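Side-chain contacts in putative isomerase (PDB 2OQH), which is a putative isomerase of the enolase superfamily that may instead dehydrate D-glucarate to 5-dehydro-4-deoxy-D-glucarate: residues A279-A284 and L310-S315; A285-E288 and G293-L296; S115-D118 and G122-R125; A96-D101 and G269-W274. All blocks are in the same frame, centred on the assembly; numbering follows the deposited sequence.

Contact 1 of 4, residues A279-A284 and L310-S315; sequences ATKALA and LAVVSS
K281 and T280 reach across to S315 and V312 where two neighbouring outer helices of the TIM barrel, 277-289 and 303-315, run side by side. The axes of the two short segments approach to 10.7 Å and cross at -30°, so the chains run in broadly the same direction, as expected of consecutive helices in a (beta/alpha) barrel. Two kinds of contact span that distance, a methyl pair and a lysine. K281 is the long one. Its CB leaves the helix without pointing at the partner, and CG is still 5.0 Å from V312 CG1. Two successive bends, chi2 -71° and chi3 -69°, then fold the chain back toward the partner: CD lies 4.3 Å from V312 CG1, CE comes to 4.0 Å from S315 OG, and NZ donates a hydrogen bond to S315 OG over 3.0 Å. The ammonium group also bonds T316 OG1 and L120 O, so three oxygens hold it. Putting a methionine at K281 would remove the ammonium group and is likely to cost S315 OG, T316 OG1 and L120 O a shared donor. Deeper in the interface, T280 contributes its methyl while its hydroxyl turns back to bond G276 O, just ahead of its own helix. The T280 and V312 side chains cross at about a right angle, with T280 CG2 3.8 Å from V312 CG1. At the polar end, K281 NZ also passes 3.1 Å from S315 O, but the angle is too poor for a hydrogen bond.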
ATOM      1  N   ALA A 279       6.997  11.867   2.269  1.00 11.95           N
ATOM      2  CA  ALA A 279       8.023  10.827   2.305  1.00 10.67           C
ATOM      3  C   ALA A 279       7.900   9.908   1.095  1.00 11.95           C
ATOM      4  O   ALA A 279       8.900   9.457   0.549  1.00 11.60           O
ATOM      5  CB  ALA A 279       7.911  10.017   3.581  1.00 11.38           C
ATOM      6  N   THR A 280       6.666   9.635   0.683  1.00 10.63           N
ATOM      7  CA  THR A 280       6.416   8.765  -0.455  1.00  9.38           C
ATOM      8  C   THR A 280       6.795   9.466  -1.761  1.00 10.83           C
ATOM      9  O   THR A 280       7.334   8.834  -2.665  1.00 10.99           O
ATOM     10  CB  THR A 280       4.943   8.312  -0.479  1.00  9.85           C
ATOM     11  OG1 THR A 280       4.648   7.626   0.745  1.00 12.76           O
ATOM     12  CG2 THR A 280       4.683   7.377  -1.647  1.00  9.14           C
ATOM     13  N   LYS A 281       6.522  10.765  -1.858  1.00  9.49           N
ATOM     14  CA  LYS A 281       6.905  11.520  -3.053  1.00  9.57           C
ATOM     15  C   LYS A 281       8.435  11.547  -3.086  1.00 10.39           C
ATOM     16  O   LYS A 281       9.049  11.476  -4.150  1.00 10.61           O
ATOM     17  CB  LYS A 281       6.379  12.958  -2.993  1.00 12.05           C
ATOM     18  CG  LYS A 281       4.863  13.090  -3.044  1.00 13.41           C
ATOM     19  CD  LYS A 281       4.328  12.761  -4.423  1.00 14.81           C
ATOM     20  CE  LYS A 281       4.738  13.820  -5.437  1.00 14.83           C
ATOM     21  NZ  LYS A 281       4.064  13.604  -6.741  1.00 15.50           N
ATOM     22  N   ALA A 282       9.040  11.654  -1.909  1.00  9.26           N
ATOM     23  CA  ALA A 282      10.494  11.673  -1.795  1.00  9.97           C
ATOM     24  C   ALA A 282      11.061  10.349  -2.312  1.00 10.26           C
ATOM     25  O   ALA A 282      12.006  10.325  -3.104  1.00 11.63           O
ATOM     26  CB  ALA A 282      10.900  11.884  -0.343  1.00  9.70           C
ATOM     27  N   LEU A 283      10.465   9.250  -1.862  1.00  9.66           N
ATOM     28  CA  LEU A 283      10.900   7.926  -2.273  1.00 10.65           C
ATOM     29  C   LEU A 283      10.826   7.771  -3.791  1.00 11.09           C
ATOM     30  O   LEU A 283      11.693   7.139  -4.404  1.00  9.99           O
ATOM     31  CB  LEU A 283      10.047   6.858  -1.582  1.00 12.03           C
ATOM     32  CG  LEU A 283      10.370   5.387  -1.862  1.00 12.80           C
ATOM     33  CD1 LEU A 283      11.870   5.133  -1.735  1.00 13.82           C
ATOM     34  CD2 LEU A 283       9.585   4.515  -0.884  1.00 12.50           C
ATOM     35  N   ALA A 284       9.793   8.350  -4.397  1.00 10.08           N
ATOM     36  CA  ALA A 284       9.631   8.272  -5.844  1.00 10.16           C
ATOM     37  C   ALA A 284      10.835   8.944  -6.500  1.00 10.18           C
ATOM     38  O   ALA A 284      11.384   8.447  -7.486  1.00 10.80           O
ATOM     39  CB  ALA A 284       8.339   8.963  -6.267  1.00  8.83           C
ATOM     40  N   LEU A 310      -4.189   7.231  -4.157  1.00 12.40           N
ATOM     41  CA  LEU A 310      -4.562   7.592  -5.518  1.00 12.42           C
ATOM     42  C   LEU A 310      -4.025   8.968  -5.885  1.00 12.86           C
ATOM     43  O   LEU A 310      -3.639   9.195  -7.027  1.00 13.03           O
ATOM     44  CB  LEU A 310      -6.088   7.557  -5.674  1.00 12.55           C
ATOM     45  CG  LEU A 310      -6.674   6.150  -5.555  1.00 12.33           C
ATOM     46  CD1 LEU A 310      -8.205   6.190  -5.516  1.00 14.62           C
ATOM     47  CD2 LEU A 310      -6.186   5.334  -6.738  1.00 14.07           C
ATOM     48  N   ALA A 311      -4.005   9.884  -4.918  1.00 13.38           N
ATOM     49  CA  ALA A 311      -3.490  11.230  -5.164  1.00 13.21           C
ATOM     50  C   ALA A 311      -1.989  11.141  -5.436  1.00 13.34           C
ATOM     51  O   ALA A 311      -1.455  11.835  -6.298  1.00 13.52           O
ATOM     52  CB  ALA A 311      -3.753  12.132  -3.959  1.00 13.40           C
ATOM     53  N   VAL A 312      -1.312  10.270  -4.698  1.00 13.57           N
ATOM     54  CA  VAL A 312       0.117  10.114  -4.889  1.00 13.65           C
ATOM     55  C   VAL A 312       0.413   9.519  -6.260  1.00 13.74           C
ATOM     56  O   VAL A 312       1.209  10.068  -7.016  1.00 14.89           O
ATOM     57  CB  VAL A 312       0.731   9.240  -3.788  1.00 14.12           C
ATOM     58  CG1 VAL A 312       2.212   9.014  -4.063  1.00 12.26           C
ATOM     59  CG2 VAL A 312       0.557   9.934  -2.437  1.00 14.19           C
ATOM     60  N   VAL A 313      -0.246   8.413  -6.593  1.00 13.45           N
ATOM     61  CA  VAL A 313      -0.024   7.775  -7.885  1.00 13.75           C
ATOM     62  C   VAL A 313      -0.314   8.737  -9.031  1.00 14.32           C
ATOM     63  O   VAL A 313       0.471   8.863  -9.974  1.00 14.79           O
ATOM     64  CB  VAL A 313      -0.912   6.520  -8.056  1.00 11.96           C
ATOM     65  CG1 VAL A 313      -0.755   5.966  -9.465  1.00 13.64           C
ATOM     66  CG2 VAL A 313      -0.533   5.462  -7.030  1.00 12.18           C
ATOM     67  N   SER A 314      -1.444   9.424  -8.928  1.00 15.15           N
ATOM     68  CA  SER A 314      -1.888  10.373  -9.940  1.00 16.18           C
ATOM     69  C   SER A 314      -0.863  11.463 -10.258  1.00 16.73           C
ATOM     70  O   SER A 314      -0.717  11.866 -11.412  1.00 17.66           O
ATOM     71  CB  SER A 314      -3.208  11.016  -9.484  1.00 17.39           C
ATOM     72  OG  SER A 314      -3.685  11.960 -10.430  1.00 19.54           O
ATOM     73  N   SER A 315      -0.152  11.936  -9.241  1.00 15.72           N
ATOM     74  CA  SER A 315       0.834  12.998  -9.436  1.00 16.47           C
ATOM     75  C   SER A 315       2.278  12.513  -9.563  1.00 16.59           C
ATOM     76  O   SER A 315       3.202  13.322  -9.671  1.00 17.10           O
ATOM     77  CB  SER A 315       0.757  13.983  -8.267  1.00 16.29           C
ATOM     78  OG  SER A 315       1.067  13.338  -7.042  1.00 16.88           O
TER

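Contact 2 of 4, residues A285-E288 and G293-L296; sequences AHCE and GMNL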
ATOM      1  N   ALA A 285      11.245  10.077  -5.941  1.00  8.85           N
ATOM      2  CA  ALA A 285      12.398  10.792  -6.471  1.00  9.58           C
ATOM      3  C   ALA A 285      13.636   9.894  -6.362  1.00  9.02           C
ATOM      4  O   ALA A 285      14.399   9.757  -7.317  1.00  6.56           O
ATOM      5  CB  ALA A 285      12.613  12.092  -5.691  1.00  8.93           C
ATOM      6  N   HIS A 286      13.824   9.286  -5.189  1.00  9.20           N
ATOM      7  CA  HIS A 286      14.959   8.392  -4.957  1.00  8.03           C
ATOM      8  C   HIS A 286      14.996   7.260  -5.982  1.00  9.74           C
ATOM      9  O   HIS A 286      16.059   6.910  -6.496  1.00  9.98           O
ATOM     10  CB  HIS A 286      14.900   7.784  -3.549  1.00  9.82           C
ATOM     11  CG  HIS A 286      15.381   8.700  -2.460  1.00  9.57           C
ATOM     12  ND1 HIS A 286      14.786   9.912  -2.184  1.00  9.70           N
ATOM     13  CD2 HIS A 286      16.370   8.550  -1.547  1.00  8.50           C
ATOM     14  CE1 HIS A 286      15.386  10.467  -1.144  1.00 10.74           C
ATOM     15  NE2 HIS A 286      16.351   9.662  -0.738  1.00 10.66           N
ATOM     16  N   CYS A 287      13.838   6.676  -6.272  1.00  9.38           N
ATOM     17  CA  CYS A 287      13.783   5.583  -7.236  1.00 10.61           C
ATOM     18  C   CYS A 287      14.203   6.001  -8.647  1.00  9.93           C
ATOM     19  O   CYS A 287      14.904   5.255  -9.337  1.00  9.96           O
ATOM     20  CB  CYS A 287      12.382   4.979  -7.277  1.00  9.43           C
ATOM     21  SG  CYS A 287      11.954   4.064  -5.797  1.00 10.05           S
ATOM     22  N   GLU A 288      13.767   7.177  -9.080  1.00  8.45           N
ATOM     23  CA  GLU A 288      14.126   7.650 -10.411  1.00 10.79           C
ATOM     24  C   GLU A 288      15.626   7.916 -10.488  1.00 10.46           C
ATOM     25  O   GLU A 288      16.266   7.610 -11.490  1.00 10.13           O
ATOM     26  CB  GLU A 288      13.358   8.927 -10.754  1.00 13.89           C
ATOM     27  CG  GLU A 288      11.848   8.758 -10.739  1.00 19.17           C
ATOM     28  CD  GLU A 288      11.126   9.982 -11.268  1.00 23.32           C
ATOM     29  OE1 GLU A 288      11.513  11.109 -10.895  1.00 27.11           O
ATOM     30  OE2 GLU A 288      10.166   9.817 -12.049  1.00 25.96           O
ATOM     31  N   GLY A 293      12.427   0.671 -10.210  1.00 10.15           N
ATOM     32  CA  GLY A 293      11.019   0.725 -10.521  1.00 10.13           C
ATOM     33  C   GLY A 293      10.363   1.014  -9.179  1.00 12.09           C
ATOM     34  O   GLY A 293      11.023   0.925  -8.139  1.00 12.27           O
HETATM   35  N   MSE A 294       9.087   1.379  -9.183  1.00 11.84           N
HETATM   36  CA  MSE A 294       8.370   1.649  -7.939  1.00 14.06           C
HETATM   37  C   MSE A 294       6.898   1.314  -8.115  1.00 14.38           C
HETATM   38  O   MSE A 294       6.355   1.409  -9.209  1.00 14.22           O
HETATM   39  CB  MSE A 294       8.488   3.125  -7.525  1.00 15.48           C
HETATM   40  CG  MSE A 294       7.740   3.454  -6.223  1.00 19.23           C
HETATM   41 SE   MSE A 294       7.714   5.339  -5.720  1.00 26.72          SE
HETATM   42  CE  MSE A 294       7.173   5.127  -3.872  1.00 16.72           C
ATOM     43  N   ASN A 295       6.261   0.914  -7.025  1.00 15.67           N
ATOM     44  CA  ASN A 295       4.842   0.588  -7.044  1.00 15.72           C
ATOM     45  C   ASN A 295       4.379   0.843  -5.619  1.00 15.92           C
ATOM     46  O   ASN A 295       5.193   1.187  -4.766  1.00 16.15           O
ATOM     47  CB  ASN A 295       4.651  -0.884  -7.424  1.00 15.40           C
ATOM     48  CG  ASN A 295       3.266  -1.178  -7.981  1.00 16.29           C
ATOM     49  OD1 ASN A 295       2.477  -0.265  -8.257  1.00 14.82           O
ATOM     50  ND2 ASN A 295       2.968  -2.463  -8.163  1.00 15.35           N
ATOM     51  N   LEU A 296       3.087   0.702  -5.352  1.00 16.46           N
ATOM     52  CA  LEU A 296       2.611   0.896  -3.994  1.00 16.08           C
ATOM     53  C   LEU A 296       2.154  -0.420  -3.395  1.00 17.22           C
ATOM     54  O   LEU A 296       1.557  -1.259  -4.074  1.00 17.71           O
ATOM     55  CB  LEU A 296       1.471   1.915  -3.941  1.00 16.49           C
ATOM     56  CG  LEU A 296       1.824   3.380  -4.223  1.00 18.09           C
ATOM     57  CD1 LEU A 296       0.604   4.244  -3.953  1.00 16.60           C
ATOM     58  CD2 LEU A 296       3.000   3.824  -3.351  1.00 15.87           C
TER
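C287 meets M294 and G293 through a single atom, its sulfur. SG lies 4.0 Å from M294 CB and equally 4.0 Å from G293 O, so it rests against the join between the two strand residues, touching an aliphatic carbon and a carbonyl oxygen. No hydrogen bond crosses between helix segment 285-288 and strand segment 293-296. Their closest CA atoms, those of C287 and G293, are 6.5 Å apart, and the pair of segments buries 108 Å² in all, which makes this a small, mainly apolar seam. The tight part is the buried one. M294, modelled as selenomethionine, points its CB toward the helix and meets SG there. With CG anti to the backbone N (chi1 180°) and the chain extended beyond, SE and CE run on past C287 to lie among T280, L283 and A284, earlier in the same helix. The sulfur therefore touches the root of M294, while those residues cover its tip. The loose part is the outer flank. A285 and E288 lie at the surface and do not touch the strand; E288 leans instead on V318. G293 remains partly accessible and supplies only backbone to the contact. In chain order the contact belongs to a beta-alpha-beta crossover of the barrel: strand 266-269, helix 277-289, then strand 293-296, parallel to the first. G293 and N295 bond the backbone of I267 in that neighbouring strand, L296 bonds D324 on the other flank and packs against helix 303-315, and L292 closes over C287 from the connecting loop.

Contact 3 of 4, residues S115-D118 and G122-R125; sequences SVTD and GAVR. With SO4 (sulfate ion), chain E.
Two flat groups set the geometry here, the R125 guanidinium and the G122-A123 peptide. A sulfate, probably from the crystallisation liquor, lies at an edge of the guanidinium with its sulfur in the plane of the group. R125 NE donates to sulfate O3 over 3.0 Å at 149°; longer, weak bonds run from NE and NH2 to sulfate O1. A bend at chi3 (63°) turns the guanidinium so that it also serves the protein, NH1 binding T316 O and NH2 binding P317 O. The peptide is met on its face: T117 CG2 stands above it, 3.6 Å from A123 N, and lies 4.1 Å from A123 CB. Both residues also pack on S314 of helix 303-315. Backbone bonding closes the turn, G122 N donating to T117 O over 2.9 Å. D118 OD1 bends back to within 3.7 Å of G122 CA. G122 has a positive phi of 84°, and at its backbone angles a CB would be jammed against the carbonyl oxygen of the preceding residue. At the start of the short helix, S115 is the N-cap, its OG accepting from D118 N at 3.1 Å. With a leucine in place of R125, the sulfate would lose its guanidinium donors, and T316 O and P317 O would probably be left without theirs. The turn leads from helix 116-119 toward barrel strand 127-134, held by a backbone bond, the S115 cap and the T117 methyl. The arginine's charge probably attracts the anion at the NE edge, while NH1 and NH2 tie the loop to T316 O and P317 O, NH2 reaching the sulfate weakly.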
ATOM      1  N   SER A 115      -7.294  20.029  -4.734  1.00 18.05           N
ATOM      2  CA  SER A 115      -7.210  18.591  -4.523  1.00 18.74           C
ATOM      3  C   SER A 115      -5.812  18.290  -4.000  1.00 18.84           C
ATOM      4  O   SER A 115      -4.866  19.008  -4.324  1.00 19.00           O
ATOM      5  CB  SER A 115      -7.414  17.852  -5.838  1.00 17.95           C
ATOM      6  OG  SER A 115      -6.420  18.226  -6.780  1.00 19.28           O
ATOM      7  N   VAL A 116      -5.671  17.245  -3.191  1.00 18.79           N
ATOM      8  CA  VAL A 116      -4.353  16.899  -2.687  1.00 19.07           C
ATOM      9  C   VAL A 116      -3.447  16.619  -3.884  1.00 18.84           C
ATOM     10  O   VAL A 116      -2.249  16.888  -3.843  1.00 19.51           O
ATOM     11  CB  VAL A 116      -4.394  15.667  -1.772  1.00 17.49           C
ATOM     12  CG1 VAL A 116      -2.974  15.189  -1.487  1.00 17.62           C
ATOM     13  CG2 VAL A 116      -5.091  16.021  -0.465  1.00 15.65           C
ATOM     14  N   THR A 117      -4.033  16.094  -4.955  1.00 18.89           N
ATOM     15  CA  THR A 117      -3.280  15.794  -6.168  1.00 18.49           C
ATOM     16  C   THR A 117      -2.612  17.047  -6.722  1.00 19.97           C
ATOM     17  O   THR A 117      -1.433  17.026  -7.089  1.00 20.41           O
ATOM     18  CB  THR A 117      -4.191  15.214  -7.253  1.00 18.25           C
ATOM     19  OG1 THR A 117      -4.791  14.005  -6.772  1.00 17.69           O
ATOM     20  CG2 THR A 117      -3.394  14.928  -8.521  1.00 16.06           C
ATOM     21  N   ASP A 118      -3.369  18.141  -6.789  1.00 18.11           N
ATOM     22  CA  ASP A 118      -2.829  19.397  -7.296  1.00 18.23           C
ATOM     23  C   ASP A 118      -1.798  20.006  -6.350  1.00 16.99           C
ATOM     24  O   ASP A 118      -0.990  20.833  -6.760  1.00 17.71           O
ATOM     25  CB  ASP A 118      -3.948  20.416  -7.549  1.00 21.03           C
ATOM     26  CG  ASP A 118      -4.593  20.251  -8.916  1.00 25.45           C
ATOM     27  OD1 ASP A 118      -3.987  19.583  -9.787  1.00 25.72           O
ATOM     28  OD2 ASP A 118      -5.699  20.802  -9.128  1.00 26.69           O
ATOM     29  N   GLY A 122       0.136  17.950  -9.379  1.00 14.34           N
ATOM     30  CA  GLY A 122      -0.850  17.786 -10.427  1.00 15.52           C
ATOM     31  C   GLY A 122      -0.837  16.403 -11.045  1.00 17.17           C
ATOM     32  O   GLY A 122       0.157  15.677 -10.988  1.00 17.35           O
ATOM     33  N   ALA A 123      -1.959  16.054 -11.656  1.00 16.92           N
ATOM     34  CA  ALA A 123      -2.132  14.757 -12.278  1.00 17.85           C
ATOM     35  C   ALA A 123      -1.335  14.556 -13.556  1.00 18.89           C
ATOM     36  O   ALA A 123      -1.215  15.467 -14.378  1.00 19.74           O
ATOM     37  CB  ALA A 123      -3.609  14.528 -12.560  1.00 17.01           C
ATOM     38  N   VAL A 124      -0.780  13.353 -13.698  1.00 17.64           N
ATOM     39  CA  VAL A 124      -0.039  12.956 -14.888  1.00 18.14           C
ATOM     40  C   VAL A 124      -0.796  11.756 -15.441  1.00 17.50           C
ATOM     41  O   VAL A 124      -0.545  11.304 -16.554  1.00 18.15           O
ATOM     42  CB  VAL A 124       1.425  12.556 -14.585  1.00 18.68           C
ATOM     43  CG1 VAL A 124       2.230  13.792 -14.255  1.00 19.40           C
ATOM     44  CG2 VAL A 124       1.481  11.557 -13.440  1.00 18.33           C
ATOM     45  N   ARG A 125      -1.725  11.254 -14.634  1.00 17.59           N
ATOM     46  CA  ARG A 125      -2.592  10.138 -15.001  1.00 19.59           C
ATOM     47  C   ARG A 125      -3.865  10.251 -14.158  1.00 20.75           C
ATOM     48  O   ARG A 125      -3.816  10.711 -13.016  1.00 20.87           O
ATOM     49  CB  ARG A 125      -1.897   8.786 -14.763  1.00 18.43           C
ATOM     50  CG  ARG A 125      -1.582   8.436 -13.314  1.00 17.45           C
ATOM     51  CD  ARG A 125      -0.999   7.022 -13.240  1.00 16.46           C
ATOM     52  NE  ARG A 125       0.276   6.898 -13.957  1.00 15.29           N
ATOM     53  CZ  ARG A 125       1.438   7.365 -13.504  1.00 15.13           C
ATOM     54  NH1 ARG A 125       1.492   7.986 -12.335  1.00 13.18           N
ATOM     55  NH2 ARG A 125       2.546   7.215 -14.218  1.00 15.66           N
TER
HETATM   56  S   SO4 E 501       0.977   5.808 -17.462  1.00 37.90           S
HETATM   57  O1  SO4 E 501       1.597   4.922 -16.462  1.00 39.74           O
HETATM   58  O2  SO4 E 501       1.941   6.846 -17.878  1.00 40.08           O
HETATM   59  O3  SO4 E 501      -0.222   6.456 -16.866  1.00 40.41           O
HETATM   60  O4  SO4 E 501       0.577   5.025 -18.643  1.00 40.03           O

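Contact 4 of 4, residues A96-D101 and G269-W274; sequences AIAAVD and GDVYKW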
ATOM      1  N   ALA A  96       0.910   5.518  12.613  1.00 14.74           N
ATOM      2  CA  ALA A  96       0.181   6.492  13.428  1.00 15.78           C
ATOM      3  C   ALA A  96       0.458   7.876  12.856  1.00 17.39           C
ATOM      4  O   ALA A  96      -0.459   8.671  12.626  1.00 17.89           O
ATOM      5  CB  ALA A  96       0.637   6.418  14.875  1.00 13.30           C
ATOM      6  N   ILE A  97       1.738   8.149  12.620  1.00 16.74           N
ATOM      7  CA  ILE A  97       2.165   9.420  12.050  1.00 15.54           C
ATOM      8  C   ILE A  97       1.504   9.650  10.690  1.00 14.90           C
ATOM      9  O   ILE A  97       1.010  10.742  10.411  1.00 15.95           O
ATOM     10  CB  ILE A  97       3.709   9.453  11.901  1.00 14.70           C
ATOM     11  CG1 ILE A  97       4.348   9.522  13.293  1.00 14.45           C
ATOM     12  CG2 ILE A  97       4.134  10.615  11.006  1.00 14.35           C
ATOM     13  CD1 ILE A  97       5.859   9.442  13.307  1.00 15.77           C
ATOM     14  N   ALA A  98       1.480   8.619   9.852  1.00 13.80           N
ATOM     15  CA  ALA A  98       0.876   8.732   8.524  1.00 14.72           C
ATOM     16  C   ALA A  98      -0.592   9.180   8.564  1.00 14.59           C
ATOM     17  O   ALA A  98      -1.021   9.995   7.751  1.00 15.64           O
ATOM     18  CB  ALA A  98       1.000   7.398   7.776  1.00 14.47           C
ATOM     19  N   ALA A  99      -1.358   8.635   9.505  1.00 16.25           N
ATOM     20  CA  ALA A  99      -2.774   8.984   9.655  1.00 16.90           C
ATOM     21  C   ALA A  99      -2.924  10.492   9.864  1.00 16.73           C
ATOM     22  O   ALA A  99      -3.764  11.135   9.236  1.00 17.25           O
ATOM     23  CB  ALA A  99      -3.373   8.234  10.838  1.00 17.46           C
ATOM     24  N   VAL A 100      -2.102  11.045  10.753  1.00 16.09           N
ATOM     25  CA  VAL A 100      -2.123  12.474  11.039  1.00 16.57           C
ATOM     26  C   VAL A 100      -1.630  13.251   9.825  1.00 17.30           C
ATOM     27  O   VAL A 100      -2.150  14.323   9.509  1.00 16.87           O
ATOM     28  CB  VAL A 100      -1.225  12.807  12.254  1.00 16.98           C
ATOM     29  CG1 VAL A 100      -1.213  14.309  12.516  1.00 15.56           C
ATOM     30  CG2 VAL A 100      -1.726  12.051  13.482  1.00 17.51           C
ATOM     31  N   ASP A 101      -0.623  12.702   9.150  1.00 15.35           N
ATOM     32  CA  ASP A 101      -0.052  13.334   7.973  1.00 14.86           C
ATOM     33  C   ASP A 101      -1.128  13.505   6.910  1.00 14.94           C
ATOM     34  O   ASP A 101      -1.293  14.589   6.350  1.00 14.65           O
ATOM     35  CB  ASP A 101       1.086  12.476   7.406  1.00 14.57           C
ATOM     36  CG  ASP A 101       1.774  13.126   6.216  1.00 14.82           C
ATOM     37  OD1 ASP A 101       2.714  13.917   6.423  1.00 14.88           O
ATOM     38  OD2 ASP A 101       1.365  12.853   5.071  1.00 16.70           O
ATOM     39  N   GLY A 269       6.288   1.614  -2.445  1.00 17.27           N
ATOM     40  CA  GLY A 269       6.034   2.749  -1.580  1.00 16.32           C
ATOM     41  C   GLY A 269       4.800   2.390  -0.771  1.00 14.90           C
ATOM     42  O   GLY A 269       4.154   1.387  -1.062  1.00 14.16           O
ATOM     43  N   ASP A 270       4.480   3.189   0.241  1.00 13.41           N
ATOM     44  CA  ASP A 270       3.313   2.965   1.087  1.00 14.44           C
ATOM     45  C   ASP A 270       3.315   4.063   2.138  1.00 13.15           C
ATOM     46  O   ASP A 270       4.140   4.073   3.055  1.00 13.40           O
ATOM     47  CB  ASP A 270       3.377   1.589   1.765  1.00 13.57           C
ATOM     48  CG  ASP A 270       2.191   1.333   2.687  1.00 17.89           C
ATOM     49  OD1 ASP A 270       1.353   2.243   2.869  1.00 18.86           O
ATOM     50  OD2 ASP A 270       2.096   0.214   3.235  1.00 18.07           O
ATOM     51  N   VAL A 271       2.383   4.992   1.985  1.00 13.88           N
ATOM     52  CA  VAL A 271       2.268   6.120   2.892  1.00 15.20           C
ATOM     53  C   VAL A 271       2.201   5.714   4.353  1.00 15.53           C
ATOM     54  O   VAL A 271       2.817   6.336   5.215  1.00 14.91           O
ATOM     55  CB  VAL A 271       1.024   6.961   2.549  1.00 14.71           C
ATOM     56  CG1 VAL A 271       0.757   7.987   3.647  1.00 16.83           C
ATOM     57  CG2 VAL A 271       1.231   7.649   1.220  1.00 13.51           C
ATOM     58  N   TYR A 272       1.456   4.652   4.619  1.00 16.02           N
ATOM     59  CA  TYR A 272       1.258   4.183   5.971  1.00 16.60           C
ATOM     60  C   TYR A 272       2.463   3.473   6.543  1.00 18.04           C
ATOM     61  O   TYR A 272       2.602   3.366   7.762  1.00 19.85           O
ATOM     62  CB  TYR A 272      -0.002   3.319   5.989  1.00 17.78           C
ATOM     63  CG  TYR A 272      -1.109   4.095   5.322  1.00 17.94           C
ATOM     64  CD1 TYR A 272      -1.622   5.243   5.922  1.00 16.30           C
ATOM     65  CD2 TYR A 272      -1.499   3.808   4.017  1.00 18.30           C
ATOM     66  CE1 TYR A 272      -2.479   6.097   5.237  1.00 17.95           C
ATOM     67  CE2 TYR A 272      -2.361   4.663   3.314  1.00 18.76           C
ATOM     68  CZ  TYR A 272      -2.842   5.809   3.932  1.00 18.14           C
ATOM     69  OH  TYR A 272      -3.648   6.693   3.239  1.00 21.30           O
ATOM     70  N   LYS A 273       3.350   3.014   5.669  1.00 16.76           N
ATOM     71  CA  LYS A 273       4.559   2.337   6.112  1.00 16.48           C
ATOM     72  C   LYS A 273       5.711   3.345   6.270  1.00 14.96           C
ATOM     73  O   LYS A 273       6.550   3.208   7.159  1.00 15.83           O
ATOM     74  CB  LYS A 273       4.926   1.240   5.103  1.00 17.98           C
ATOM     75  CG  LYS A 273       6.145   0.401   5.467  1.00 20.02           C
ATOM     76  CD  LYS A 273       6.397  -0.705   4.427  1.00 19.16           C
ATOM     77  CE  LYS A 273       5.447  -1.884   4.586  1.00 20.11           C
ATOM     78  NZ  LYS A 273       6.103  -3.029   5.276  1.00 19.50           N
ATOM     79  N   TRP A 274       5.723   4.365   5.414  1.00 14.87           N
ATOM     80  CA  TRP A 274       6.762   5.391   5.422  1.00 13.63           C
ATOM     81  C   TRP A 274       6.441   6.666   6.215  1.00 14.86           C
ATOM     82  O   TRP A 274       7.247   7.594   6.270  1.00 13.49           O
ATOM     83  CB  TRP A 274       7.133   5.736   3.977  1.00 13.47           C
ATOM     84  CG  TRP A 274       7.840   4.594   3.294  1.00 14.01           C
ATOM     85  CD1 TRP A 274       7.309   3.379   2.968  1.00 14.97           C
ATOM     86  CD2 TRP A 274       9.228   4.529   2.941  1.00 13.96           C
ATOM     87  NE1 TRP A 274       8.280   2.558   2.442  1.00 13.90           N
ATOM     88  CE2 TRP A 274       9.467   3.240   2.410  1.00 13.71           C
ATOM     89  CE3 TRP A 274      10.297   5.436   3.021  1.00 13.37           C
ATOM     90  CZ2 TRP A 274      10.736   2.832   1.963  1.00 13.59           C
ATOM     91  CZ3 TRP A 274      11.561   5.028   2.577  1.00 14.07           C
ATOM     92  CH2 TRP A 274      11.765   3.740   2.056  1.00 12.78           C
TER
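The seam between the N-terminal capping domain and the barrel, a hallmark of the enolase superfamily, passes between A98 of helix 85-112 and the short helix 271-274 that follows barrel strand 266-269. A98 CB makes the contact, 3.3 Å from V271 O and 3.7 Å from Y272 CA, so it is pressed onto backbone as much as side chain, and the nearest CA atoms, A98 and Y272, are just 5.2 Å apart. V271 CG1 and Y272 CD1 also touch this methyl, at 4.2 and 3.9 Å from A98 CB. The tyrosine ring meets that methyl obliquely; one of its faces is covered by V271 CB, lying over the ring centre, and its hydroxyl bonds A305 O. D270 is the N-cap of the short helix: its OD1 accepts from Y272 N over 3.0 Å, the donor standing 48° out of the carboxylate plane. The other oxygen, OD2, makes a weak bond to H297 ND1, a pairing reminiscent of the Asp-His pair of mandelate racemase. No hydrogen bond joins the segments, though D101 OD2 bonds I277 N of the barrel close by; a methyl's van der Waals fit makes the seam, and D270's bonds are consistent with holding its carboxylate in place.

How the contacts relate
Contacts 1, 2 and 4 are buried, whereas contact 3 is partly exposed and lies farthest from the chain centre, about 18 Å. Helix 277-289 serves contacts 1 and 2, one toward the next helix and the other toward the next strand; M294 links them, its SE lying 3.5 Å from A284 CA. Contact 4 joins this group through strand pairing, N295 with G269, and through L283 against W274. Contact 3 touches contact 1 alone, via S314 with V124 and R125. Their chemistry follows position: van der Waals fit without a crossing hydrogen bond in 2 and 4, methyl packing with a lysine bond at the margin in 1, and backbone polarity with a bound anion in 3.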